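Local coordinates for protein 5-ketofructose reductase (Gluconobacter sp., PDB 7COL) that probably catalyses the NADPH-dependent reduction of 5-ketofructose to fructose, using a fold related to that of shikimate dehydrogenases, at residues A[152-157]-A[179-184]; A[135-140]-A[162-167]; A[200-205]-A[225-230]. All coordinates share one frame; numbering follows the deposited sequence.

Contact 1: A[152-157]-A[179-184]; sequences TIVNRD and QAWSGK. With NDP (NADPH dihydro-nicotinamide-adenine-dinucleotide phosphate), chain C.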
loop_
_atom_site.group_PDB
_atom_site.type_symbol
_atom_site.label_atom_id
_atom_site.label_comp_id
_atom_site.label_asym_id
_atom_site.label_seq_id
_atom_site.Cartn_x
_atom_site.Cartn_y
_atom_site.Cartn_z
ATOM N N THR A 152 -35.249 17.210 -13.650
ATOM C CA THR A 152 -36.168 16.156 -14.076
ATOM C C THR A 152 -35.462 14.813 -14.231
ATOM O O THR A 152 -34.462 14.705 -14.938
ATOM C CB THR A 152 -36.928 16.574 -15.352
ATOM O OG1 THR A 152 -37.622 17.800 -15.086
ATOM C CG2 THR A 152 -37.927 15.521 -15.769
ATOM N N ILE A 153 -35.996 13.794 -13.562
ATOM C CA ILE A 153 -35.417 12.443 -13.572
ATOM C C ILE A 153 -36.305 11.566 -14.448
ATOM O O ILE A 153 -37.497 11.410 -14.169
ATOM C CB ILE A 153 -35.310 11.822 -12.144
ATOM C CG1 ILE A 153 -34.530 12.723 -11.185
ATOM C CG2 ILE A 153 -34.651 10.444 -12.186
ATOM C CD1 ILE A 153 -35.404 13.609 -10.320
ATOM N N VAL A 154 -35.722 11.003 -15.505
ATOM C CA VAL A 154 -36.477 10.184 -16.456
ATOM C C VAL A 154 -36.009 8.739 -16.345
ATOM O O VAL A 154 -34.818 8.440 -16.470
ATOM C CB VAL A 154 -36.365 10.722 -17.901
ATOM C CG1 VAL A 154 -37.331 9.989 -18.832
ATOM C CG2 VAL A 154 -36.634 12.226 -17.935
ATOM N N ASN A 155 -36.960 7.850 -16.070
ATOM C CA ASN A 155 -36.660 6.437 -15.853
ATOM C C ASN A 155 -37.752 5.533 -16.366
ATOM O O ASN A 155 -38.935 5.893 -16.347
ATOM C CB ASN A 155 -36.401 6.157 -14.378
ATOM C CG ASN A 155 -35.510 4.952 -14.161
ATOM O OD1 ASN A 155 -34.398 4.891 -14.679
ATOM N ND2 ASN A 155 -35.986 3.997 -13.361
ATOM N N ARG A 156 -37.328 4.373 -16.856
ATOM C CA ARG A 156 -38.221 3.292 -17.295
ATOM C C ARG A 156 -39.133 2.871 -16.140
ATOM O O ARG A 156 -40.361 2.846 -16.298
ATOM C CB ARG A 156 -37.371 2.134 -17.842
ATOM C CG ARG A 156 -38.071 0.808 -18.100
ATOM C CD ARG A 156 -37.139 -0.329 -17.703
ATOM N NE ARG A 156 -36.132 -0.624 -18.719
ATOM C CZ ARG A 156 -34.862 -0.955 -18.475
ATOM N NH1 ARG A 156 -34.380 -1.024 -17.240
ATOM N NH2 ARG A 156 -34.059 -1.214 -19.489
ATOM N N ASP A 157 -38.528 2.583 -14.985
ATOM C CA ASP A 157 -39.258 2.370 -13.725
ATOM C C ASP A 157 -39.508 3.732 -13.063
ATOM O O ASP A 157 -38.659 4.238 -12.326
ATOM C CB ASP A 157 -38.465 1.424 -12.806
ATOM C CG ASP A 157 -39.158 1.139 -11.456
ATOM O OD1 ASP A 157 -40.299 1.581 -11.198
ATOM O OD2 ASP A 157 -38.536 0.440 -10.634
ATOM N N GLN A 179 -40.493 11.665 -14.370
ATOM C CA GLN A 179 -41.212 11.314 -15.603
ATOM C C GLN A 179 -40.964 9.867 -16.019
ATOM O O GLN A 179 -39.868 9.318 -15.811
ATOM C CB GLN A 179 -40.805 12.236 -16.751
ATOM C CG GLN A 179 -41.474 13.599 -16.742
ATOM C CD GLN A 179 -41.128 14.437 -17.962
ATOM O OE1 GLN A 179 -40.841 13.910 -19.033
ATOM N NE2 GLN A 179 -41.168 15.752 -17.805
ATOM N N ALA A 180 -41.988 9.256 -16.611
ATOM C CA ALA A 180 -41.855 7.929 -17.229
ATOM C C ALA A 180 -41.084 8.039 -18.551
ATOM O O ALA A 180 -41.089 9.099 -19.189
ATOM C CB ALA A 180 -43.226 7.312 -17.459
ATOM N N TRP A 181 -40.424 6.953 -18.951
ATOM C CA TRP A 181 -39.689 6.921 -20.222
ATOM C C TRP A 181 -40.508 6.266 -21.344
ATOM O O TRP A 181 -40.229 5.138 -21.762
ATOM C CB TRP A 181 -38.312 6.251 -20.064
ATOM C CG TRP A 181 -37.298 6.674 -21.113
ATOM C CD1 TRP A 181 -37.554 7.180 -22.366
ATOM C CD2 TRP A 181 -35.874 6.608 -21.000
ATOM N NE1 TRP A 181 -36.382 7.428 -23.029
ATOM C CE2 TRP A 181 -35.333 7.093 -22.216
ATOM C CE3 TRP A 181 -34.998 6.191 -19.988
ATOM C CZ2 TRP A 181 -33.947 7.174 -22.448
ATOM C CZ3 TRP A 181 -33.622 6.265 -20.217
ATOM C CH2 TRP A 181 -33.111 6.756 -21.444
ATOM N N SER A 182 -41.512 7.004 -21.821
ATOM C CA SER A 182 -42.425 6.559 -22.872
ATOM C C SER A 182 -41.725 6.475 -24.234
ATOM O O SER A 182 -41.602 7.477 -24.949
ATOM C CB SER A 182 -43.639 7.495 -22.928
ATOM O OG SER A 182 -44.490 7.186 -24.016
ATOM N N GLY A 183 -41.263 5.273 -24.579
ATOM C CA GLY A 183 -40.584 5.014 -25.852
ATOM C C GLY A 183 -39.467 6.004 -26.141
ATOM O O GLY A 183 -38.435 6.008 -25.465
ATOM N N LYS A 184 -39.691 6.863 -27.128
ATOM C CA LYS A 184 -38.701 7.866 -27.501
ATOM C C LYS A 184 -38.954 9.136 -26.686
ATOM O O LYS A 184 -40.050 9.716 -26.737
ATOM C CB LYS A 184 -38.742 8.125 -29.012
ATOM C CG LYS A 184 -37.390 8.426 -29.645
ATOM C CD LYS A 184 -37.462 8.320 -31.162
ATOM C CE LYS A 184 -36.076 8.217 -31.773
ATOM N NZ LYS A 184 -36.093 8.375 -33.255
HETATM P PA NDP C . -27.443 1.386 -11.709
HETATM O O1A NDP C . -27.533 -0.093 -12.019
HETATM O O2A NDP C . -27.543 1.853 -10.275
HETATM O O5B NDP C . -28.581 2.153 -12.563
HETATM C C5B NDP C . -28.772 1.855 -13.946
HETATM C C4B NDP C . -29.766 2.844 -14.540
HETATM O O4B NDP C . -29.736 2.741 -15.963
HETATM C C3B NDP C . -31.193 2.534 -14.133
HETATM O O3B NDP C . -31.902 3.763 -13.930
HETATM C C2B NDP C . -31.778 1.816 -15.333
HETATM O O2B NDP C . -33.199 1.935 -15.432
HETATM C C1B NDP C . -31.049 2.489 -16.478
HETATM N N9A NDP C . -30.996 1.637 -17.685
HETATM C C8A NDP C . -30.097 0.654 -17.923
HETATM N N7A NDP C . -30.332 0.060 -19.117
HETATM C C5A NDP C . -31.395 0.682 -19.667
HETATM C C6A NDP C . -32.174 0.572 -20.926
HETATM N N6A NDP C . -31.834 -0.360 -21.847
HETATM N N1A NDP C . -33.229 1.415 -21.123
HETATM C C2A NDP C . -33.577 2.349 -20.217
HETATM N N3A NDP C . -32.909 2.508 -19.051
HETATM C C4A NDP C . -31.832 1.724 -18.723
HETATM O O3 NDP C . -26.100 1.975 -12.388
HETATM P PN NDP C . -25.344 3.292 -11.825
HETATM O O1N NDP C . -24.507 2.874 -10.629
HETATM O O2N NDP C . -26.353 4.400 -11.684
HETATM O O5D NDP C . -24.307 3.687 -13.010
HETATM C C5D NDP C . -24.724 3.941 -14.353
HETATM C C4D NDP C . -23.498 4.121 -15.249
HETATM O O4D NDP C . -22.769 5.290 -14.861
HETATM C C3D NDP C . -22.524 2.951 -15.167
HETATM O O3D NDP C . -22.282 2.502 -16.503
HETATM C C2D NDP C . -21.260 3.498 -14.511
HETATM O O2D NDP C . -20.087 2.965 -15.131
HETATM C C1D NDP C . -21.367 5.009 -14.722
HETATM N N1N NDP C . -20.754 5.889 -13.702
HETATM C C2N NDP C . -19.828 6.775 -14.142
HETATM C C3N NDP C . -19.184 7.675 -13.276
HETATM C C7N NDP C . -18.143 8.641 -13.819
HETATM O O7N NDP C . -17.500 9.364 -13.050
HETATM N N7N NDP C . -17.929 8.698 -15.146
HETATM C C4N NDP C . -19.546 7.652 -11.916
HETATM C C5N NDP C . -20.515 6.741 -11.472
HETATM C C6N NDP C . -21.112 5.867 -12.391
HETATM P P2B NDP C . -34.177 1.065 -14.485
HETATM O O1X NDP C . -34.168 1.844 -13.190
HETATM O O2X NDP C . -35.511 1.096 -15.203
HETATM O O3X NDP C . -33.518 -0.291 -14.409
#
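Q179 O takes a hydrogen bond from N155 N (3.3 Å, nearly straight at 167°) and a CA-H...O contact from V154 CA (3.6 Å), both from strand 150-155. Q179 N in turn donates to I153 O at 3.0 Å, pairing the strands in parallel. W181 N makes a weak bond to N155 O. V154 CG1, placed anti to its own N (chi1 -171°), lies 3.9 Å above one face of the W181 indole, while R156 N meets the ring edge. W181 NE1 is satisfied by P210 O.

N155 OD1 accepts from NDP O3B at 2.8 Å, and ND2 donates both to the 2'-phosphate oxygen O1X, also at 2.8 Å, and to D157 O, which lies in the plane of the N155 amide although ND2 stands above the D157 carbonyl plane; together the three bonds probably fix the amide's rotation. With an alanine here, the ribose O3B and phosphate O1X would probably each lose this partner, and D157 O its side-chain donor. R156 NH1 comes within 3.0 Å of NDP O3X, consistent with selection for NADPH, and NDP C2A lies 3.6 Å above one guanidinium face, offset toward the rim.

Strand 150-155, helix 158-171 and strand 175-180 form a beta-alpha-beta unit of the Rossmann-type domain, with 175-180 outermost in the parallel sheet and I153 packed on A161 and I164 of the helix.

Contact 2: A[135-140]-A[162-167]; sequences AARAIA and ETIAAL. With NDP (NADPH dihydro-nicotinamide-adenine-dinucleotide phosphate), chain C.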
loop_
_atom_site.group_PDB
_atom_site.type_symbol
_atom_site.label_atom_id
_atom_site.label_comp_id
_atom_site.label_asym_id
_atom_site.label_seq_id
_atom_site.Cartn_x
_atom_site.Cartn_y
_atom_site.Cartn_z
ATOM N N ALA A 135 -25.844 6.546 -9.988
ATOM C CA ALA A 135 -25.215 7.702 -10.658
ATOM C C ALA A 135 -26.177 8.876 -10.826
ATOM O O ALA A 135 -25.790 10.024 -10.640
ATOM C CB ALA A 135 -24.643 7.309 -12.012
ATOM N N ALA A 136 -27.414 8.589 -11.215
ATOM C CA ALA A 136 -28.419 9.630 -11.367
ATOM C C ALA A 136 -28.715 10.303 -10.023
ATOM O O ALA A 136 -28.849 11.529 -9.964
ATOM C CB ALA A 136 -29.688 9.054 -11.965
ATOM N N ARG A 137 -28.788 9.497 -8.958
ATOM C CA ARG A 137 -29.041 10.026 -7.609
ATOM C C ARG A 137 -27.927 10.951 -7.147
ATOM O O ARG A 137 -28.209 12.035 -6.652
ATOM C CB ARG A 137 -29.302 8.893 -6.600
ATOM C CG ARG A 137 -29.524 9.338 -5.157
ATOM C CD ARG A 137 -29.596 8.121 -4.247
ATOM N NE ARG A 137 -29.835 8.446 -2.840
ATOM C CZ ARG A 137 -31.032 8.587 -2.282
ATOM N NH1 ARG A 137 -32.148 8.468 -3.007
ATOM N NH2 ARG A 137 -31.115 8.885 -0.993
ATOM N N ALA A 138 -26.670 10.528 -7.308
ATOM C CA ALA A 138 -25.534 11.378 -6.951
ATOM C C ALA A 138 -25.489 12.677 -7.759
ATOM O O ALA A 138 -25.236 13.729 -7.190
ATOM C CB ALA A 138 -24.204 10.624 -7.062
ATOM N N ILE A 139 -25.723 12.597 -9.071
ATOM C CA ILE A 139 -25.668 13.769 -9.940
ATOM C C ILE A 139 -26.804 14.776 -9.619
ATOM O O ILE A 139 -26.562 15.984 -9.562
ATOM C CB ILE A 139 -25.627 13.376 -11.447
ATOM C CG1 ILE A 139 -24.245 12.823 -11.808
ATOM C CG2 ILE A 139 -25.915 14.578 -12.343
ATOM C CD1 ILE A 139 -24.208 11.985 -13.078
ATOM N N ALA A 140 -28.015 14.267 -9.399
ATOM C CA ALA A 140 -29.153 15.110 -8.950
ATOM C C ALA A 140 -28.815 15.905 -7.674
ATOM O O ALA A 140 -29.049 17.132 -7.598
ATOM C CB ALA A 140 -30.387 14.244 -8.722
ATOM N N GLU A 162 -39.272 8.757 -9.063
ATOM C CA GLU A 162 -40.049 9.431 -8.008
ATOM C C GLU A 162 -39.233 9.604 -6.728
ATOM O O GLU A 162 -39.242 10.679 -6.112
ATOM C CB GLU A 162 -41.311 8.615 -7.693
ATOM C CG GLU A 162 -42.500 9.422 -7.211
ATOM C CD GLU A 162 -43.439 9.808 -8.342
ATOM O OE1 GLU A 162 -44.466 9.121 -8.530
ATOM O OE2 GLU A 162 -43.146 10.797 -9.048
ATOM N N THR A 163 -38.521 8.539 -6.356
ATOM C CA THR A 163 -37.662 8.511 -5.168
ATOM C C THR A 163 -36.658 9.665 -5.213
ATOM O O THR A 163 -36.574 10.446 -4.276
ATOM C CB THR A 163 -36.976 7.137 -5.039
ATOM O OG1 THR A 163 -37.977 6.142 -4.765
ATOM C CG2 THR A 163 -35.908 7.121 -3.922
ATOM N N ILE A 164 -35.927 9.787 -6.317
ATOM C CA ILE A 164 -34.980 10.899 -6.489
ATOM C C ILE A 164 -35.668 12.267 -6.541
ATOM O O ILE A 164 -35.191 13.188 -5.893
ATOM C CB ILE A 164 -34.014 10.670 -7.671
ATOM C CG1 ILE A 164 -33.203 9.385 -7.425
ATOM C CG2 ILE A 164 -33.109 11.894 -7.894
ATOM C CD1 ILE A 164 -32.591 8.775 -8.663
ATOM N N ALA A 165 -36.788 12.393 -7.262
ATOM C CA ALA A 165 -37.544 13.668 -7.320
ATOM C C ALA A 165 -37.955 14.208 -5.951
ATOM O O ALA A 165 -37.852 15.421 -5.675
ATOM C CB ALA A 165 -38.780 13.529 -8.213
ATOM N N ALA A 166 -38.459 13.296 -5.124
ATOM C CA ALA A 166 -38.864 13.574 -3.749
ATOM C C ALA A 166 -37.681 13.930 -2.876
ATOM O O ALA A 166 -37.810 14.788 -2.006
ATOM C CB ALA A 166 -39.590 12.367 -3.168
ATOM N N LEU A 167 -36.539 13.255 -3.071
ATOM C CA LEU A 167 -35.320 13.630 -2.353
ATOM C C LEU A 167 -34.913 15.077 -2.687
ATOM O O LEU A 167 -34.511 15.832 -1.798
ATOM C CB LEU A 167 -34.170 12.644 -2.604
ATOM C CG LEU A 167 -32.813 12.993 -1.957
ATOM C CD1 LEU A 167 -32.846 12.900 -0.429
ATOM C CD2 LEU A 167 -31.678 12.145 -2.520
HETATM P PA NDP C . -27.443 1.386 -11.709
HETATM O O1A NDP C . -27.533 -0.093 -12.019
HETATM O O2A NDP C . -27.543 1.853 -10.275
HETATM O O5B NDP C . -28.581 2.153 -12.563
HETATM C C5B NDP C . -28.772 1.855 -13.946
HETATM C C4B NDP C . -29.766 2.844 -14.540
HETATM O O4B NDP C . -29.736 2.741 -15.963
HETATM C C3B NDP C . -31.193 2.534 -14.133
HETATM O O3B NDP C . -31.902 3.763 -13.930
HETATM C C2B NDP C . -31.778 1.816 -15.333
HETATM O O2B NDP C . -33.199 1.935 -15.432
HETATM C C1B NDP C . -31.049 2.489 -16.478
HETATM N N9A NDP C . -30.996 1.637 -17.685
HETATM C C8A NDP C . -30.097 0.654 -17.923
HETATM N N7A NDP C . -30.332 0.060 -19.117
HETATM C C5A NDP C . -31.395 0.682 -19.667
HETATM C C6A NDP C . -32.174 0.572 -20.926
HETATM N N6A NDP C . -31.834 -0.360 -21.847
HETATM N N1A NDP C . -33.229 1.415 -21.123
HETATM C C2A NDP C . -33.577 2.349 -20.217
HETATM N N3A NDP C . -32.909 2.508 -19.051
HETATM C C4A NDP C . -31.832 1.724 -18.723
HETATM O O3 NDP C . -26.100 1.975 -12.388
HETATM P PN NDP C . -25.344 3.292 -11.825
HETATM O O1N NDP C . -24.507 2.874 -10.629
HETATM O O2N NDP C . -26.353 4.400 -11.684
HETATM O O5D NDP C . -24.307 3.687 -13.010
HETATM C C5D NDP C . -24.724 3.941 -14.353
HETATM C C4D NDP C . -23.498 4.121 -15.249
HETATM O O4D NDP C . -22.769 5.290 -14.861
HETATM C C3D NDP C . -22.524 2.951 -15.167
HETATM O O3D NDP C . -22.282 2.502 -16.503
HETATM C C2D NDP C . -21.260 3.498 -14.511
HETATM O O2D NDP C . -20.087 2.965 -15.131
HETATM C C1D NDP C . -21.367 5.009 -14.722
HETATM N N1N NDP C . -20.754 5.889 -13.702
HETATM C C2N NDP C . -19.828 6.775 -14.142
HETATM C C3N NDP C . -19.184 7.675 -13.276
HETATM C C7N NDP C . -18.143 8.641 -13.819
HETATM O O7N NDP C . -17.500 9.364 -13.050
HETATM N N7N NDP C . -17.929 8.698 -15.146
HETATM C C4N NDP C . -19.546 7.652 -11.916
HETATM C C5N NDP C . -20.515 6.741 -11.472
HETATM C C6N NDP C . -21.112 5.867 -12.391
HETATM P P2B NDP C . -34.177 1.065 -14.485
HETATM O O1X NDP C . -34.168 1.844 -13.190
HETATM O O2X NDP C . -35.511 1.096 -15.203
HETATM O O3X NDP C . -33.518 -0.291 -14.409
#
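I164 and L167 reach from segment 162-167 of helix 158-171 to R137 and A140, and these side chains carry most of the contact without any hydrogen bond across it. The two branches of I164 divide the work. CG2 meets A140 CB at 3.7 Å, whereas CD1 ends beside R137, 3.9 Å from its CB, and also brushes A136 CB more distantly.

L167 meets the far end of the same arginine. Its CD2 lies 3.5 Å above the guanidinium plane, offset toward the rim, and the two side chains cross at about a right angle. T163 CG2 comes to the guanidinium edge instead, 4.1 Å from R137 NH1. The guanidinium reaches there because the R137 chain is extended from CG to NE, with CG anti to the backbone N (chi1 178°), which carries the charged group past I164 to the neighbouring helix. The polar atoms of the same group are bonded elsewhere: R137 NE donates to I89 O, and NH2 is also hydrogen-bonded outside the two segments.

The segment axes approach to 10.3 Å and are nearly parallel, at 16°. Alanines at 136 and 140 present only methyl groups to I164, which fills the interface from the other side. A136 belongs to a sequence resembling the GxGxxA signature of Rossmann domains, and one residue earlier A135 N donates to the pyrophosphate oxygen NDP O2N at 2.8 Å and 170°, close to the N-terminal end of its helix.

Further out, A136, I139 and A140 rest on I129 of strand 126-130, while A165 rests on I153 of strand 150-155; the two helices therefore lie side by side over adjacent strands of the parallel sheet.

Contact 3: A[200-205]-A[225-230]; sequences IGLGDP and VIPNPP. With NDP (NADPH dihydro-nicotinamide-adenine-dinucleotide phosphate), chain C.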
loop_
_atom_site.group_PDB
_atom_site.type_symbol
_atom_site.label_atom_id
_atom_site.label_comp_id
_atom_site.label_asym_id
_atom_site.label_seq_id
_atom_site.Cartn_x
_atom_site.Cartn_y
_atom_site.Cartn_z
ATOM N N ILE A 200 -26.671 2.416 -20.547
ATOM C CA ILE A 200 -26.738 2.280 -22.004
ATOM C C ILE A 200 -25.456 2.868 -22.609
ATOM O O ILE A 200 -25.096 4.006 -22.304
ATOM C CB ILE A 200 -27.981 3.002 -22.611
ATOM C CG1 ILE A 200 -29.288 2.465 -22.012
ATOM C CG2 ILE A 200 -27.985 2.896 -24.135
ATOM C CD1 ILE A 200 -30.558 3.113 -22.556
ATOM N N GLY A 201 -24.761 2.079 -23.430
ATOM C CA GLY A 201 -23.546 2.533 -24.104
ATOM C C GLY A 201 -22.252 2.147 -23.395
ATOM O O GLY A 201 -21.163 2.486 -23.873
ATOM N N LEU A 202 -22.366 1.455 -22.259
ATOM C CA LEU A 202 -21.177 0.966 -21.524
ATOM C C LEU A 202 -20.480 -0.165 -22.288
ATOM O O LEU A 202 -21.034 -1.260 -22.435
ATOM C CB LEU A 202 -21.533 0.531 -20.085
ATOM C CG LEU A 202 -20.390 0.157 -19.123
ATOM C CD1 LEU A 202 -19.432 1.323 -18.867
ATOM C CD2 LEU A 202 -20.946 -0.357 -17.802
ATOM N N GLY A 203 -19.277 0.123 -22.786
ATOM C CA GLY A 203 -18.508 -0.812 -23.631
ATOM C C GLY A 203 -19.184 -1.081 -24.970
ATOM O O GLY A 203 -18.913 -2.079 -25.626
ATOM N N ASP A 204 -20.077 -0.178 -25.360
ATOM C CA ASP A 204 -20.882 -0.341 -26.558
ATOM C C ASP A 204 -20.938 1.012 -27.253
ATOM O O ASP A 204 -21.628 1.915 -26.777
ATOM C CB ASP A 204 -22.287 -0.834 -26.195
ATOM C CG ASP A 204 -23.122 -1.201 -27.416
ATOM O OD1 ASP A 204 -22.986 -0.562 -28.484
ATOM O OD2 ASP A 204 -23.939 -2.133 -27.302
ATOM N N PRO A 205 -20.216 1.158 -28.386
ATOM C CA PRO A 205 -20.212 2.464 -29.042
ATOM C C PRO A 205 -21.452 2.698 -29.921
ATOM O O PRO A 205 -21.583 3.778 -30.508
ATOM C CB PRO A 205 -18.929 2.429 -29.870
ATOM C CG PRO A 205 -18.732 0.983 -30.201
ATOM C CD PRO A 205 -19.388 0.170 -29.112
ATOM N N VAL A 225 -22.356 9.796 -18.592
ATOM C CA VAL A 225 -21.568 9.228 -17.505
ATOM C C VAL A 225 -20.605 8.146 -17.961
ATOM O O VAL A 225 -19.599 7.898 -17.278
ATOM C CB VAL A 225 -22.447 8.728 -16.322
ATOM C CG1 VAL A 225 -23.170 9.896 -15.690
ATOM C CG2 VAL A 225 -23.434 7.648 -16.744
ATOM N N ILE A 226 -20.899 7.521 -19.114
ATOM C CA ILE A 226 -20.132 6.358 -19.601
ATOM C C ILE A 226 -18.649 6.681 -19.809
ATOM O O ILE A 226 -18.314 7.545 -20.622
ATOM C CB ILE A 226 -20.798 5.633 -20.813
ATOM C CG1 ILE A 226 -21.781 4.574 -20.306
ATOM C CG2 ILE A 226 -19.784 4.857 -21.657
ATOM C CD1 ILE A 226 -23.173 5.073 -20.029
ATOM N N PRO A 227 -17.761 6.002 -19.039
ATOM C CA PRO A 227 -16.337 6.306 -19.159
ATOM C C PRO A 227 -15.687 5.676 -20.397
ATOM O O PRO A 227 -14.748 6.248 -20.962
ATOM C CB PRO A 227 -15.729 5.749 -17.861
ATOM C CG PRO A 227 -16.694 4.731 -17.364
ATOM C CD PRO A 227 -18.041 4.991 -17.997
ATOM N N ASN A 228 -16.194 4.508 -20.794
ATOM C CA ASN A 228 -15.645 3.750 -21.901
ATOM C C ASN A 228 -16.770 3.056 -22.674
ATOM O O ASN A 228 -17.500 2.253 -22.083
ATOM C CB ASN A 228 -14.626 2.716 -21.383
ATOM C CG ASN A 228 -13.824 2.063 -22.499
ATOM O OD1 ASN A 228 -13.530 2.684 -23.524
ATOM N ND2 ASN A 228 -13.440 0.809 -22.286
ATOM N N PRO A 229 -16.929 3.348 -23.969
ATOM C CA PRO A 229 -16.126 4.345 -24.691
ATOM C C PRO A 229 -16.544 5.786 -24.360
ATOM O O PRO A 229 -17.741 6.035 -24.155
ATOM C CB PRO A 229 -16.392 4.011 -26.168
ATOM C CG PRO A 229 -17.726 3.342 -26.174
ATOM C CD PRO A 229 -17.916 2.683 -24.842
ATOM N N PRO A 230 -15.564 6.717 -24.265
ATOM C CA PRO A 230 -15.869 8.141 -24.029
ATOM C C PRO A 230 -16.871 8.723 -25.039
ATOM O O PRO A 230 -17.860 9.342 -24.629
ATOM C CB PRO A 230 -14.498 8.836 -24.120
ATOM C CG PRO A 230 -13.546 7.803 -24.635
ATOM C CD PRO A 230 -14.108 6.473 -24.238
HETATM P PA NDP C . -27.443 1.386 -11.709
HETATM O O1A NDP C . -27.533 -0.093 -12.019
HETATM O O2A NDP C . -27.543 1.853 -10.275
HETATM O O5B NDP C . -28.581 2.153 -12.563
HETATM C C5B NDP C . -28.772 1.855 -13.946
HETATM C C4B NDP C . -29.766 2.844 -14.540
HETATM O O4B NDP C . -29.736 2.741 -15.963
HETATM C C3B NDP C . -31.193 2.534 -14.133
HETATM O O3B NDP C . -31.902 3.763 -13.930
HETATM C C2B NDP C . -31.778 1.816 -15.333
HETATM O O2B NDP C . -33.199 1.935 -15.432
HETATM C C1B NDP C . -31.049 2.489 -16.478
HETATM N N9A NDP C . -30.996 1.637 -17.685
HETATM C C8A NDP C . -30.097 0.654 -17.923
HETATM N N7A NDP C . -30.332 0.060 -19.117
HETATM C C5A NDP C . -31.395 0.682 -19.667
HETATM C C6A NDP C . -32.174 0.572 -20.926
HETATM N N6A NDP C . -31.834 -0.360 -21.847
HETATM N N1A NDP C . -33.229 1.415 -21.123
HETATM C C2A NDP C . -33.577 2.349 -20.217
HETATM N N3A NDP C . -32.909 2.508 -19.051
HETATM C C4A NDP C . -31.832 1.724 -18.723
HETATM O O3 NDP C . -26.100 1.975 -12.388
HETATM P PN NDP C . -25.344 3.292 -11.825
HETATM O O1N NDP C . -24.507 2.874 -10.629
HETATM O O2N NDP C . -26.353 4.400 -11.684
HETATM O O5D NDP C . -24.307 3.687 -13.010
HETATM C C5D NDP C . -24.724 3.941 -14.353
HETATM C C4D NDP C . -23.498 4.121 -15.249
HETATM O O4D NDP C . -22.769 5.290 -14.861
HETATM C C3D NDP C . -22.524 2.951 -15.167
HETATM O O3D NDP C . -22.282 2.502 -16.503
HETATM C C2D NDP C . -21.260 3.498 -14.511
HETATM O O2D NDP C . -20.087 2.965 -15.131
HETATM C C1D NDP C . -21.367 5.009 -14.722
HETATM N N1N NDP C . -20.754 5.889 -13.702
HETATM C C2N NDP C . -19.828 6.775 -14.142
HETATM C C3N NDP C . -19.184 7.675 -13.276
HETATM C C7N NDP C . -18.143 8.641 -13.819
HETATM O O7N NDP C . -17.500 9.364 -13.050
HETATM N N7N NDP C . -17.929 8.698 -15.146
HETATM C C4N NDP C . -19.546 7.652 -11.916
HETATM C C5N NDP C . -20.515 6.741 -11.472
HETATM C C6N NDP C . -21.112 5.867 -12.391
HETATM P P2B NDP C . -34.177 1.065 -14.485
HETATM O O1X NDP C . -34.168 1.844 -13.190
HETATM O O2X NDP C . -35.511 1.096 -15.203
HETATM O O3X NDP C . -33.518 -0.291 -14.409
#
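I200 O takes a close approach from I226 CD1, 3.2 Å away, while the I200 side chain turns to the cofactor and sets CD1 3.4 Å from adenine atom NDP C6A. G201 follows with backbone angles at which a CB would collide with the preceding carbonyl oxygen. Its own O lies 3.5 Å from I226 CG2 and 3.4 Å from P229 CD, and closes a type II turn through a weak bond from D204 N.

L202 occupies the second place of that turn. Its CB packs on I226 CG1, and CG, anti to the backbone N (chi1 -173°), directs CD1 to P227 CD at 4.0 Å and CD2 to the nicotinamide ribose near NDP O3D. G203, third in the turn with positive phi, supplies the one hydrogen bond of the contact: its N donates to N228 O at 2.9 Å and 157°, in the carbonyl plane and on a lone pair. D204 turns its carboxylate to the amides of N206 and A207, and P205 CB then lies 4.0 Å from P229 CG.

The loop after strand 193-196 here meets the loop after strand 221-224, its neighbour in the parallel sheet, beside the cofactor, where V225 O accepts from NDP N7N at 2.8 Å and probably helps position the nicotinamide. One directional bond within a largely apolar seam is consistent with a joint made largely by close fit, with glycine backbone angles and the cis N228-P229 bond shaping the two loops.

From the N terminus, 135-140 opens contact 2, and strand 150-155 follows its helix to open contact 1. Returning at 162-167, the chain closes contact 2 before 179-184 closes contact 1, so the two cross. They also touch, joining strand 150-155 to helix 158-171. Contact 3 comes afterwards in series, when 225-230 closes the loop opened at 200-205. It meets contact 2 through I139 and V225, but its nearest atoms stay about 5 Å from contact 1. All three border NADPH: contact 1 at the 2'-phosphate, contact 2 at the pyrophosphate, contact 3 at adenine and nicotinamide.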